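Local coordinates for alpha-1,3-glucanase (Paenibacillus glycanilyticus, PDB 6K0P), which hydrolyses alpha-1,3-glucan, as a glycoside hydrolase of family 87 whose catalytic domain binds nigerose and a calcium ion, at residues 12-16 with 400-404; 15-21 with 345-349; 210-216 with 231-237; 469-475 with 502-507. The protein carries 1 engineered substitution. One frame throughout, in Å; residues are numbered along the deposited sequence.

Contact 1: 12-16 with 400-404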
loop_
_atom_site.group_PDB
_atom_site.type_symbol
_atom_site.label_atom_id
_atom_site.label_comp_id
_atom_site.label_asym_id
_atom_site.label_seq_id
_atom_site.Cartn_x
_atom_site.Cartn_y
_atom_site.Cartn_z
ATOM N N GLY A 12 -16.832 -0.885 -2.591
ATOM C CA GLY A 12 -16.087 -0.366 -3.724
ATOM C C GLY A 12 -15.784 -1.328 -4.860
ATOM O O GLY A 12 -16.274 -1.135 -5.976
ATOM N N ARG A 13 -14.980 -2.359 -4.605
ATOM C CA ARG A 13 -14.416 -2.645 -3.288
ATOM C C ARG A 13 -13.297 -1.679 -2.884
ATOM O O ARG A 13 -12.755 -0.941 -3.711
ATOM C CB ARG A 13 -13.911 -4.101 -3.239
ATOM C CG ARG A 13 -15.023 -5.149 -3.379
ATOM C CD ARG A 13 -14.668 -6.468 -2.703
ATOM N NE ARG A 13 -15.830 -7.349 -2.542
ATOM C CZ ARG A 13 -16.078 -8.404 -3.311
ATOM N NH1 ARG A 13 -15.252 -8.719 -4.307
ATOM N NH2 ARG A 13 -17.154 -9.149 -3.091
ATOM N N GLY A 14 -12.968 -1.685 -1.602
ATOM C CA GLY A 14 -11.863 -0.889 -1.103
ATOM C C GLY A 14 -12.296 0.462 -0.563
ATOM O O GLY A 14 -13.458 0.703 -0.217
ATOM N N ALA A 15 -11.323 1.363 -0.496
ATOM C CA ALA A 15 -11.562 2.682 0.071
ATOM C C ALA A 15 -12.411 3.539 -0.860
ATOM O O ALA A 15 -12.296 3.464 -2.087
ATOM C CB ALA A 15 -10.233 3.387 0.342
ATOM N N ASN A 16 -13.271 4.362 -0.259
ATOM C CA ASN A 16 -14.068 5.354 -0.974
ATOM C C ASN A 16 -13.329 6.682 -0.835
ATOM O O ASN A 16 -13.374 7.323 0.216
ATOM C CB ASN A 16 -15.471 5.420 -0.379
ATOM C CG ASN A 16 -16.347 6.438 -1.069
ATOM O OD1 ASN A 16 -15.989 6.973 -2.115
ATOM N ND2 ASN A 16 -17.506 6.713 -0.485
ATOM N N GLN A 400 -12.097 -6.373 5.860
ATOM C CA GLN A 400 -13.373 -6.374 5.157
ATOM C C GLN A 400 -13.418 -5.277 4.106
ATOM O O GLN A 400 -13.024 -4.137 4.370
ATOM C CB GLN A 400 -14.505 -6.164 6.159
ATOM C CG GLN A 400 -15.897 -6.244 5.571
ATOM C CD GLN A 400 -16.944 -6.161 6.664
ATOM O OE1 GLN A 400 -17.071 -5.137 7.341
ATOM N NE2 GLN A 400 -17.672 -7.251 6.871
ATOM N N ASN A 401 -13.921 -5.626 2.921
ATOM C CA ASN A 401 -14.044 -4.717 1.778
ATOM C C ASN A 401 -12.680 -4.152 1.367
ATOM O O ASN A 401 -12.376 -2.969 1.537
ATOM C CB ASN A 401 -15.083 -3.612 1.993
ATOM C CG ASN A 401 -15.360 -2.860 0.713
ATOM O OD1 ASN A 401 -15.273 -3.438 -0.365
ATOM N ND2 ASN A 401 -15.673 -1.577 0.813
ATOM N N LEU A 402 -11.878 -5.040 0.790
ATOM C CA LEU A 402 -10.501 -4.745 0.416
ATOM C C LEU A 402 -10.360 -4.721 -1.096
ATOM O O LEU A 402 -10.998 -5.509 -1.803
ATOM C CB LEU A 402 -9.550 -5.820 0.945
ATOM C CG LEU A 402 -9.701 -6.245 2.400
ATOM C CD1 LEU A 402 -8.736 -7.398 2.704
ATOM C CD2 LEU A 402 -9.444 -5.041 3.305
ATOM N N TYR A 403 -9.495 -3.838 -1.589
ATOM C CA TYR A 403 -9.039 -3.898 -2.970
ATOM C C TYR A 403 -7.519 -3.927 -2.955
ATOM O O TYR A 403 -6.886 -3.038 -2.372
ATOM C CB TYR A 403 -9.525 -2.696 -3.789
ATOM C CG TYR A 403 -9.059 -2.806 -5.224
ATOM C CD1 TYR A 403 -9.655 -3.709 -6.096
ATOM C CD2 TYR A 403 -7.991 -2.055 -5.689
ATOM C CE1 TYR A 403 -9.219 -3.841 -7.405
ATOM C CE2 TYR A 403 -7.548 -2.175 -7.002
ATOM C CZ TYR A 403 -8.167 -3.070 -7.850
ATOM O OH TYR A 403 -7.735 -3.199 -9.151
ATOM N N GLY A 404 -6.938 -4.936 -3.572
ATOM C CA GLY A 404 -5.491 -5.005 -3.723
ATOM C C GLY A 404 -5.118 -5.296 -5.159
ATOM O O GLY A 404 -5.802 -6.054 -5.841
HETATM O O HOH W 1 -16.941 -5.915 -0.299
#
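Asn401 lays its carboxamide against the backbone of Arg13 and Gly14, where the N-terminal tail crosses a corner of strand 397-407. The packing is tightest here: OD1 of Asn401 accepts from Gly14 N at 3.1 Å, the donor standing well above the carbonyl plane (61°) rather than on a lone pair, and the same oxygen lies 3.1 Å from Arg13 CA. With its CG anti to the backbone N (chi1 -170°), Asn401 swings the amide from the corner toward the tail, and its ND2 is turned to Asn377 OD1 on strand 374-383. Gly14 fits close over the strand, its CA 3.4 Å from Asn401 O in a CA-H...O contact; a CB there would clash with CB of Tyr403. The strand belongs to the parallel beta-helix of the catalytic domain, as in the pectate lyase-like clan, and Asn401, with positive phi (59°), makes the turn between two of its faces. Were alanine to take this corner, Gly14 N and Asn377 would probably lose their amide partner and the tail could shift on the strand. The Arg13 side is looser. Its CB still touches Leu402 O at 3.5 Å, but the chain then runs outward, and one water bridges NE to Asn401 OD1, lying in the guanidinium plane 2.9 Å from NE. Farther out, NH1 of Arg13 reaches Asp483 in a salt bridge and Thr438 in a hydrogen bond.

Contact 2: 15-21 with 345-349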
loop_
_atom_site.group_PDB
_atom_site.type_symbol
_atom_site.label_atom_id
_atom_site.label_comp_id
_atom_site.label_asym_id
_atom_site.label_seq_id
_atom_site.Cartn_x
_atom_site.Cartn_y
_atom_site.Cartn_z
ATOM N N ALA A 15 -11.323 1.363 -0.496
ATOM C CA ALA A 15 -11.562 2.682 0.071
ATOM C C ALA A 15 -12.411 3.539 -0.860
ATOM O O ALA A 15 -12.296 3.464 -2.087
ATOM C CB ALA A 15 -10.233 3.387 0.342
ATOM N N ASN A 16 -13.271 4.362 -0.259
ATOM C CA ASN A 16 -14.068 5.354 -0.974
ATOM C C ASN A 16 -13.329 6.682 -0.835
ATOM O O ASN A 16 -13.374 7.323 0.216
ATOM C CB ASN A 16 -15.471 5.420 -0.379
ATOM C CG ASN A 16 -16.347 6.438 -1.069
ATOM O OD1 ASN A 16 -15.989 6.973 -2.115
ATOM N ND2 ASN A 16 -17.506 6.713 -0.485
ATOM N N MET A 17 -12.623 7.077 -1.884
ATOM C CA MET A 17 -11.816 8.281 -1.863
ATOM C C MET A 17 -12.388 9.331 -2.811
ATOM O O MET A 17 -13.123 9.009 -3.750
ATOM C CB MET A 17 -10.371 7.943 -2.263
ATOM C CG MET A 17 -9.761 6.770 -1.484
ATOM S SD MET A 17 -9.696 6.975 0.313
ATOM C CE MET A 17 -8.866 8.554 0.444
ATOM N N PRO A 18 -12.084 10.613 -2.576
ATOM C CA PRO A 18 -12.642 11.666 -3.442
ATOM C C PRO A 18 -11.975 11.767 -4.799
ATOM O O PRO A 18 -12.500 12.465 -5.677
ATOM C CB PRO A 18 -12.408 12.950 -2.633
ATOM C CG PRO A 18 -11.264 12.648 -1.764
ATOM C CD PRO A 18 -11.366 11.174 -1.419
ATOM N N PHE A 19 -10.840 11.112 -4.997
ATOM C CA PHE A 19 -10.182 11.124 -6.288
ATOM C C PHE A 19 -10.580 9.896 -7.090
ATOM O O PHE A 19 -10.920 8.845 -6.533
ATOM C CB PHE A 19 -8.659 11.213 -6.145
ATOM C CG PHE A 19 -8.065 10.219 -5.191
ATOM C CD1 PHE A 19 -7.688 8.955 -5.625
ATOM C CD2 PHE A 19 -7.847 10.560 -3.869
ATOM C CE1 PHE A 19 -7.120 8.045 -4.740
ATOM C CE2 PHE A 19 -7.279 9.656 -2.981
ATOM C CZ PHE A 19 -6.919 8.398 -3.419
ATOM N N THR A 20 -10.567 10.061 -8.408
ATOM C CA THR A 20 -10.817 8.999 -9.371
ATOM C C THR A 20 -9.485 8.617 -9.999
ATOM O O THR A 20 -8.674 9.490 -10.323
ATOM C CB THR A 20 -11.755 9.516 -10.465
ATOM O OG1 THR A 20 -13.001 9.899 -9.870
ATOM C CG2 THR A 20 -12.018 8.448 -11.529
ATOM N N ILE A 21 -9.249 7.317 -10.154
ATOM C CA ILE A 21 -8.034 6.808 -10.780
ATOM C C ILE A 21 -8.356 6.377 -12.201
ATOM O O ILE A 21 -9.271 5.573 -12.427
ATOM C CB ILE A 21 -7.449 5.636 -9.980
ATOM C CG1 ILE A 21 -7.017 6.115 -8.597
ATOM C CG2 ILE A 21 -6.293 4.995 -10.755
ATOM C CD1 ILE A 21 -6.700 5.001 -7.662
ATOM N N ASP A 345 -9.775 2.284 8.754
ATOM C CA ASP A 345 -10.950 2.344 7.895
ATOM C C ASP A 345 -10.770 3.359 6.777
ATOM O O ASP A 345 -10.390 4.508 7.025
ATOM C CB ASP A 345 -12.176 2.743 8.716
ATOM C CG ASP A 345 -13.424 2.831 7.879
ATOM O OD1 ASP A 345 -13.677 1.893 7.097
ATOM O OD2 ASP A 345 -14.162 3.829 8.011
ATOM N N ASN A 346 -11.068 2.943 5.550
ATOM C CA ASN A 346 -11.198 3.874 4.436
ATOM C C ASN A 346 -9.891 4.600 4.143
ATOM O O ASN A 346 -9.855 5.821 3.992
ATOM C CB ASN A 346 -12.360 4.856 4.625
ATOM C CG ASN A 346 -12.946 5.290 3.304
ATOM O OD1 ASN A 346 -13.442 4.459 2.541
ATOM N ND2 ASN A 346 -12.871 6.586 3.006
ATOM N N ASN A 347 -8.815 3.825 4.044
ATOM C CA ASN A 347 -7.498 4.342 3.711
ATOM C C ASN A 347 -7.057 3.782 2.367
ATOM O O ASN A 347 -7.375 2.642 2.014
ATOM C CB ASN A 347 -6.483 3.952 4.775
ATOM C CG ASN A 347 -6.865 4.467 6.149
ATOM O OD1 ASN A 347 -6.791 5.663 6.408
ATOM N ND2 ASN A 347 -7.282 3.569 7.034
ATOM N N TYR A 348 -6.314 4.602 1.632
ATOM C CA TYR A 348 -5.814 4.262 0.306
ATOM C C TYR A 348 -4.298 4.271 0.359
ATOM O O TYR A 348 -3.698 5.255 0.809
ATOM C CB TYR A 348 -6.290 5.306 -0.720
ATOM C CG TYR A 348 -5.682 5.140 -2.098
ATOM C CD1 TYR A 348 -4.462 5.732 -2.423
ATOM C CD2 TYR A 348 -6.337 4.416 -3.084
ATOM C CE1 TYR A 348 -3.897 5.578 -3.676
ATOM C CE2 TYR A 348 -5.783 4.257 -4.345
ATOM C CZ TYR A 348 -4.565 4.846 -4.635
ATOM O OH TYR A 348 -4.001 4.692 -5.890
ATOM N N ALA A 349 -3.680 3.184 -0.109
ATOM C CA ALA A 349 -2.230 3.088 -0.193
ATOM C C ALA A 349 -1.836 2.743 -1.618
ATOM O O ALA A 349 -2.441 1.866 -2.242
ATOM C CB ALA A 349 -1.679 2.010 0.746
#
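OD1 of Asn346 takes the amide hydrogen of Asn16 at 2.8 Å in an almost straight bond (170° at the hydrogen), the donor tilted from the carbonyl plane. The other branch of the same carboxamide returns the grip: ND2 donates to Asn16 O at 2.9 Å, with that oxygen near the amide plane. One side chain thus reads both the N-H and the C=O of a single residue, as a neighbouring strand would. A chi1 of -150° turns the Asn346 amide away from its own N and carries it from strand 343-350 across to the tail, where ND2 also donates to Asn322 OD1 on strand 319-326. Beside this polar clasp, CB of Ala15 rests on Asn347 O at 3.4 Å. Farther along, Phe19 meets Tyr348 edge-on, CZ over the tyrosine face, in a T-shaped pair with centroids 5.0 Å apart and planes at 86°. In the conformers described, each one of two, Met17 and Ile21 also approach Tyr348, the first at CB and the second at the far end of the ring. The hydroxyl of Tyr348 has Arg350 NH1 as its partner. The contact joins the chain leading into strand 20-23, in the D1 family region, to the flank of the beta-helix. With a leucine here the carboxamide is gone, and both backbone polar groups of Asn16, like Asn322 OD1, are likely to lose a mate. The paired hydrogen bonds of the Asn346 carboxamide fix the tail's position, and the neighbouring cluster round Tyr348 adds an edge-to-face ring pair and apolar contact.

Contact 3: 210-216 with 231-237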
loop_
_atom_site.group_PDB
_atom_site.type_symbol
_atom_site.label_atom_id
_atom_site.label_comp_id
_atom_site.label_asym_id
_atom_site.label_seq_id
_atom_site.Cartn_x
_atom_site.Cartn_y
_atom_site.Cartn_z
ATOM N N LYS A 210 -7.540 23.991 22.489
ATOM C CA LYS A 210 -7.779 22.612 22.084
ATOM C C LYS A 210 -6.636 22.027 21.272
ATOM O O LYS A 210 -6.519 20.798 21.182
ATOM C CB LYS A 210 -9.041 22.536 21.220
ATOM C CG LYS A 210 -10.321 22.904 21.948
ATOM C CD LYS A 210 -11.479 22.102 21.379
ATOM C CE LYS A 210 -12.682 22.973 21.095
ATOM N NZ LYS A 210 -13.439 22.482 19.907
ATOM N N GLY A 211 -5.810 22.870 20.665
ATOM C CA GLY A 211 -4.729 22.362 19.836
ATOM C C GLY A 211 -4.129 23.467 19.001
ATOM O O GLY A 211 -4.094 24.636 19.416
ATOM N N ILE A 212 -3.645 23.081 17.821
ATOM C CA ILE A 212 -3.034 24.016 16.889
ATOM C C ILE A 212 -3.686 23.876 15.524
ATOM O O ILE A 212 -4.240 22.826 15.179
ATOM C CB ILE A 212 -1.502 23.851 16.774
ATOM C CG1 ILE A 212 -1.132 22.523 16.102
ATOM C CG2 ILE A 212 -0.848 23.985 18.143
ATOM C CD1 ILE A 212 0.350 22.441 15.677
ATOM N N TYR A 213 -3.629 24.960 14.761
ATOM C CA TYR A 213 -4.076 24.993 13.379
ATOM C C TYR A 213 -2.871 25.293 12.506
ATOM O O TYR A 213 -2.102 26.218 12.795
ATOM C CB TYR A 213 -5.129 26.088 13.186
ATOM C CG TYR A 213 -5.504 26.330 11.743
ATOM C CD1 TYR A 213 -6.240 25.390 11.023
ATOM C CD2 TYR A 213 -5.125 27.506 11.098
ATOM C CE1 TYR A 213 -6.587 25.622 9.695
ATOM C CE2 TYR A 213 -5.481 27.746 9.780
ATOM C CZ TYR A 213 -6.204 26.804 9.088
ATOM O OH TYR A 213 -6.545 27.068 7.779
ATOM N N ILE A 214 -2.705 24.508 11.446
ATOM C CA ILE A 214 -1.603 24.699 10.512
ATOM C C ILE A 214 -2.196 25.161 9.185
ATOM O O ILE A 214 -2.877 24.379 8.503
ATOM C CB ILE A 214 -0.756 23.434 10.346
ATOM C CG1 ILE A 214 -0.408 22.847 11.715
ATOM C CG2 ILE A 214 0.517 23.758 9.572
ATOM C CD1 ILE A 214 0.498 21.597 11.667
ATOM N N PRO A 215 -1.987 26.412 8.795
ATOM C CA PRO A 215 -2.668 26.958 7.617
ATOM C C PRO A 215 -2.157 26.334 6.329
ATOM O O PRO A 215 -1.189 25.570 6.298
ATOM C CB PRO A 215 -2.304 28.448 7.647
ATOM C CG PRO A 215 -1.749 28.711 8.997
ATOM C CD PRO A 215 -1.179 27.416 9.503
ATOM N N ALA A 216 -2.824 26.699 5.236
ATOM C CA ALA A 216 -2.311 26.360 3.916
ATOM C C ALA A 216 -0.882 26.864 3.782
ATOM O O ALA A 216 -0.540 27.952 4.265
ATOM C CB ALA A 216 -3.192 27.014 2.848
ATOM N N ALA A 231 -4.201 15.511 25.634
ATOM C CA ALA A 231 -4.701 15.246 24.291
ATOM C C ALA A 231 -4.689 16.534 23.479
ATOM O O ALA A 231 -5.120 17.588 23.954
ATOM C CB ALA A 231 -6.123 14.685 24.365
ATOM N N THR A 232 -4.183 16.440 22.251
ATOM C CA THR A 232 -3.907 17.592 21.399
ATOM C C THR A 232 -4.593 17.383 20.059
ATOM O O THR A 232 -4.561 16.280 19.507
ATOM C CB THR A 232 -2.397 17.660 21.140
ATOM O OG1 THR A 232 -1.694 17.704 22.391
ATOM C CG2 THR A 232 -2.018 18.871 20.300
ATOM N N GLU A 233 -5.212 18.432 19.530
ATOM C CA GLU A 233 -5.725 18.419 18.165
ATOM C C GLU A 233 -4.750 19.175 17.274
ATOM O O GLU A 233 -4.342 20.295 17.600
ATOM C CB GLU A 233 -7.095 19.087 18.106
ATOM C CG GLU A 233 -8.168 18.358 18.881
ATOM C CD GLU A 233 -9.504 19.050 18.793
ATOM O OE1 GLU A 233 -9.835 19.569 17.707
ATOM O OE2 GLU A 233 -10.222 19.079 19.816
ATOM N N ILE A 234 -4.365 18.561 16.158
ATOM C CA ILE A 234 -3.567 19.211 15.126
ATOM C C ILE A 234 -4.412 19.197 13.863
ATOM O O ILE A 234 -4.747 18.121 13.353
ATOM C CB ILE A 234 -2.221 18.502 14.922
ATOM C CG1 ILE A 234 -1.434 18.524 16.235
ATOM C CG2 ILE A 234 -1.414 19.165 13.798
ATOM C CD1 ILE A 234 -0.102 17.865 16.162
ATOM N N VAL A 235 -4.797 20.379 13.391
ATOM C CA VAL A 235 -5.779 20.526 12.319
ATOM C C VAL A 235 -5.163 21.373 11.216
ATOM O O VAL A 235 -4.706 22.492 11.473
ATOM C CB VAL A 235 -7.067 21.200 12.831
ATOM C CG1 VAL A 235 -8.076 21.328 11.709
ATOM C CG2 VAL A 235 -7.654 20.429 14.033
ATOM N N GLY A 236 -5.161 20.849 9.988
ATOM C CA GLY A 236 -4.735 21.600 8.828
ATOM C C GLY A 236 -5.912 22.136 8.028
ATOM O O GLY A 236 -7.076 22.058 8.433
ATOM N N ALA A 237 -5.587 22.656 6.845
ATOM C CA ALA A 237 -6.556 23.245 5.931
ATOM C C ALA A 237 -7.061 22.255 4.893
ATOM O O ALA A 237 -7.901 22.619 4.064
ATOM C CB ALA A 237 -5.925 24.448 5.214
HETATM O O HOH W 2 -7.236 19.196 23.087
HETATM O O HOH W 3 -12.925 19.707 19.142
#
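Strands 211-214 and 233-236 run parallel, their axes approaching to 4.7 Å and their directions differing by 15°, with Gly211 level with Glu233 and Tyr213 with Val235. The ladder alternates between the chains: Glu233 N bonds Lys210 O, Ile212 N bonds Glu233 O, Val235 N bonds Ile212 O, and Ile214 N closes on Val235 O at 2.8 Å. This is the stacking of successive coils in a parallel beta-helix, near its N-terminal end. On one face the isoleucines pack together: CG1 of Ile212 and CG1 of Ile234 lie alongside at 4.0 Å, pointing the same way, and CD1 of Ile214 crosses to CG2 of Ile234 at 3.8 Å. Ala199 and Leu200 of helix 196-204 press on Ile212. The other face carries Tyr213, Glu233 and Val235. A chi1 of 172° swings the Tyr213 ring away from its own N and past Val235 O, which sits 3.3 Å from CD1; its hydroxyl bonds Gln179 O and touches Ala237 CB. At the exposed end, Lys210 and Glu233 run side by side, yet NZ and OE2 remain 4.7 Å apart. A water joins them, accepting from NZ and donating to OE2, while OE1 is bonded to Tyr187 OH. Any attraction between Lys210 and Glu233 is probably mediated by this water, and the coils are held chiefly by main-chain bonds and packed aliphatic side chains.

Contact 4: 469-475 with 502-507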
loop_
_atom_site.group_PDB
_atom_site.type_symbol
_atom_site.label_atom_id
_atom_site.label_comp_id
_atom_site.label_asym_id
_atom_site.label_seq_id
_atom_site.Cartn_x
_atom_site.Cartn_y
_atom_site.Cartn_z
ATOM N N GLY A 469 1.226 -21.965 7.092
ATOM C CA GLY A 469 1.439 -22.454 8.439
ATOM C C GLY A 469 2.926 -22.448 8.704
ATOM O O GLY A 469 3.672 -23.136 8.008
ATOM N N GLY A 470 3.365 -21.650 9.673
ATOM C CA GLY A 470 4.778 -21.536 9.976
ATOM C C GLY A 470 5.166 -22.392 11.163
ATOM O O GLY A 470 4.941 -23.610 11.163
ATOM N N ASP A 471 5.737 -21.769 12.190
ATOM C CA ASP A 471 6.144 -22.486 13.388
ATOM C C ASP A 471 5.151 -22.348 14.531
ATOM O O ASP A 471 5.374 -22.922 15.600
ATOM C CB ASP A 471 7.551 -22.053 13.829
ATOM C CG ASP A 471 7.694 -20.540 13.965
ATOM O OD1 ASP A 471 6.790 -19.784 13.542
ATOM O OD2 ASP A 471 8.738 -20.104 14.489
ATOM N N ARG A 472 4.053 -21.626 14.325
ATOM C CA ARG A 472 3.044 -21.419 15.350
ATOM C C ARG A 472 1.672 -21.824 14.814
ATOM O O ARG A 472 1.499 -22.099 13.624
ATOM C CB ARG A 472 3.036 -19.959 15.824
ATOM C CG ARG A 472 4.374 -19.467 16.382
ATOM C CD ARG A 472 4.760 -20.192 17.667
ATOM N NE ARG A 472 6.020 -19.676 18.199
ATOM C CZ ARG A 472 7.196 -20.266 18.025
ATOM N NH1 ARG A 472 7.279 -21.402 17.343
ATOM N NH2 ARG A 472 8.296 -19.727 18.534
ATOM N N ALA A 473 0.691 -21.846 15.719
ATOM C CA ALA A 473 -0.639 -22.347 15.391
ATOM C C ALA A 473 -1.239 -21.593 14.212
ATOM O O ALA A 473 -1.184 -20.362 14.138
ATOM C CB ALA A 473 -1.558 -22.207 16.605
ATOM N N ILE A 474 -1.842 -22.350 13.301
ATOM C CA ILE A 474 -2.522 -21.818 12.126
ATOM C C ILE A 474 -3.948 -22.354 12.152
ATOM O O ILE A 474 -4.185 -23.545 11.887
ATOM C CB ILE A 474 -1.770 -22.149 10.822
ATOM C CG1 ILE A 474 -2.635 -21.869 9.594
ATOM C CG2 ILE A 474 -1.248 -23.596 10.815
ATOM C CD1 ILE A 474 -2.806 -20.390 9.293
ATOM N N LYS A 475 -4.895 -21.494 12.514
ATOM C CA LYS A 475 -6.247 -21.957 12.794
ATOM C C LYS A 475 -7.221 -20.794 12.711
ATOM O O LYS A 475 -6.853 -19.630 12.895
ATOM C CB LYS A 475 -6.347 -22.628 14.175
ATOM C CG LYS A 475 -5.787 -21.792 15.333
ATOM C CD LYS A 475 -6.024 -22.491 16.671
ATOM C CE LYS A 475 -5.247 -21.836 17.800
ATOM N NZ LYS A 475 -5.500 -22.516 19.116
ATOM N N MET A 502 2.607 -27.777 11.365
ATOM C CA MET A 502 1.448 -27.378 12.149
ATOM C C MET A 502 0.161 -27.728 11.411
ATOM O O MET A 502 0.001 -27.422 10.228
ATOM C CB MET A 502 1.508 -25.880 12.443
ATOM C CG MET A 502 2.807 -25.433 13.119
ATOM S SD MET A 502 3.117 -26.225 14.719
ATOM C CE MET A 502 1.921 -25.375 15.738
ATOM N N VAL A 503 -0.758 -28.388 12.108
ATOM C CA VAL A 503 -1.999 -28.846 11.489
ATOM C C VAL A 503 -2.951 -27.660 11.347
ATOM O O VAL A 503 -3.436 -27.121 12.345
ATOM C CB VAL A 503 -2.638 -29.990 12.286
ATOM C CG1 VAL A 503 -3.993 -30.350 11.702
ATOM C CG2 VAL A 503 -1.720 -31.208 12.279
ATOM N N MET A 504 -3.224 -27.255 10.106
ATOM C CA MET A 504 -4.195 -26.190 9.851
ATOM C C MET A 504 -5.596 -26.670 10.214
ATOM O O MET A 504 -6.046 -27.705 9.720
ATOM C CB MET A 504 -4.192 -25.831 8.365
ATOM C CG MET A 504 -2.871 -25.346 7.819
ATOM S SD MET A 504 -3.131 -24.623 6.188
ATOM C CE MET A 504 -1.424 -24.284 5.740
ATOM N N GLN A 505 -6.310 -25.897 11.040
ATOM C CA GLN A 505 -7.666 -26.245 11.449
ATOM C C GLN A 505 -8.599 -25.064 11.228
ATOM O O GLN A 505 -8.199 -23.902 11.358
ATOM C CB GLN A 505 -7.710 -26.702 12.912
ATOM C CG GLN A 505 -6.916 -27.983 13.137
ATOM C CD GLN A 505 -7.099 -28.563 14.528
ATOM O OE1 GLN A 505 -7.125 -27.836 15.514
ATOM N NE2 GLN A 505 -7.232 -29.879 14.612
ATOM N N ASN A 506 -9.856 -25.373 10.904
ATOM C CA ASN A 506 -10.881 -24.352 10.649
ATOM C C ASN A 506 -10.407 -23.306 9.642
ATOM O O ASN A 506 -10.442 -22.102 9.906
ATOM C CB ASN A 506 -11.357 -23.681 11.938
ATOM C CG ASN A 506 -12.079 -24.633 12.861
ATOM O OD1 ASN A 506 -12.519 -25.707 12.442
ATOM N ND2 ASN A 506 -12.217 -24.237 14.123
ATOM N N ILE A 507 -9.944 -23.781 8.491
ATOM C CA ILE A 507 -9.586 -22.930 7.357
ATOM C C ILE A 507 -10.695 -23.097 6.334
ATOM O O ILE A 507 -10.857 -24.184 5.766
ATOM C CB ILE A 507 -8.236 -23.331 6.748
ATOM C CG1 ILE A 507 -7.178 -23.580 7.831
ATOM C CG2 ILE A 507 -7.786 -22.296 5.700
ATOM C CD1 ILE A 507 -6.820 -22.350 8.655
HETATM O O HOH W 4 4.024 -25.820 9.738
HETATM O O HOH W 5 -1.953 -25.195 13.959
#
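Met502 curls into a hollow of the 469-475 loop, bent at chi2 and chi3 (-60° and -74°) so that its sulfur and methyl fold back over the main chain. The two loops lie on neighbouring coils of the parallel beta-helix, each linking one strand to the next, and the methionine is the bump that fills the bend of 469-475. CG of Met502 nestles against two carbonyl oxygens, 3.4 Å from Gly470 O and 3.6 Å from Arg472 O, while CE rests on Ala473 N. Beside the bend, Arg472 NH1 donates to Asp471 O; Asp471 OD2 in turn is bonded to Ser419 OG. Ile474 is the complementary ridge. Its CG2 wedges between the two methionines, 3.9 Å from Met502 CB and 3.8 Å from Met504 CG. Met504 then runs on extended, bringing CE over the backbone of Gly469, where a CB would be crowded by CG2 of Ile474. Beyond the wedge the chains draw into a short parallel pairing of Lys475 with Gln505: Gln505 N donates to Ile474 O at 3.3 Å, in the carbonyl plane, and CA of Lys475 lies 3.1 Å from Gln505 O. The lysine chain leads off to a salt bridge with Asp429. Two waters mend the seam where backbones stay apart: one spans Gly470 O and Met502 N, the other accepts from Ile474 N and donates to Val503 O, 2.9 Å from each.

How the contacts relate
From the N terminus, the tail 12-21 makes two contacts in succession: residues 12-16 close a long loop on 400-404 (contact 1), and 15-21 close a shorter one on 345-349 (contact 2). They share Ala15 and Asn16, and their centres lie 8 Å apart; both loops start from the same stretch, and contact 2 closes first. Together they tie the chain's start, leading into strand 20-23, to the side of the beta-helix. Contact 3 is nested inside both loops and joins neighbouring coils near the helix's beginning. Contact 4 follows in series, linking loops of later coils; its centre is about 46 Å from that of contact 3.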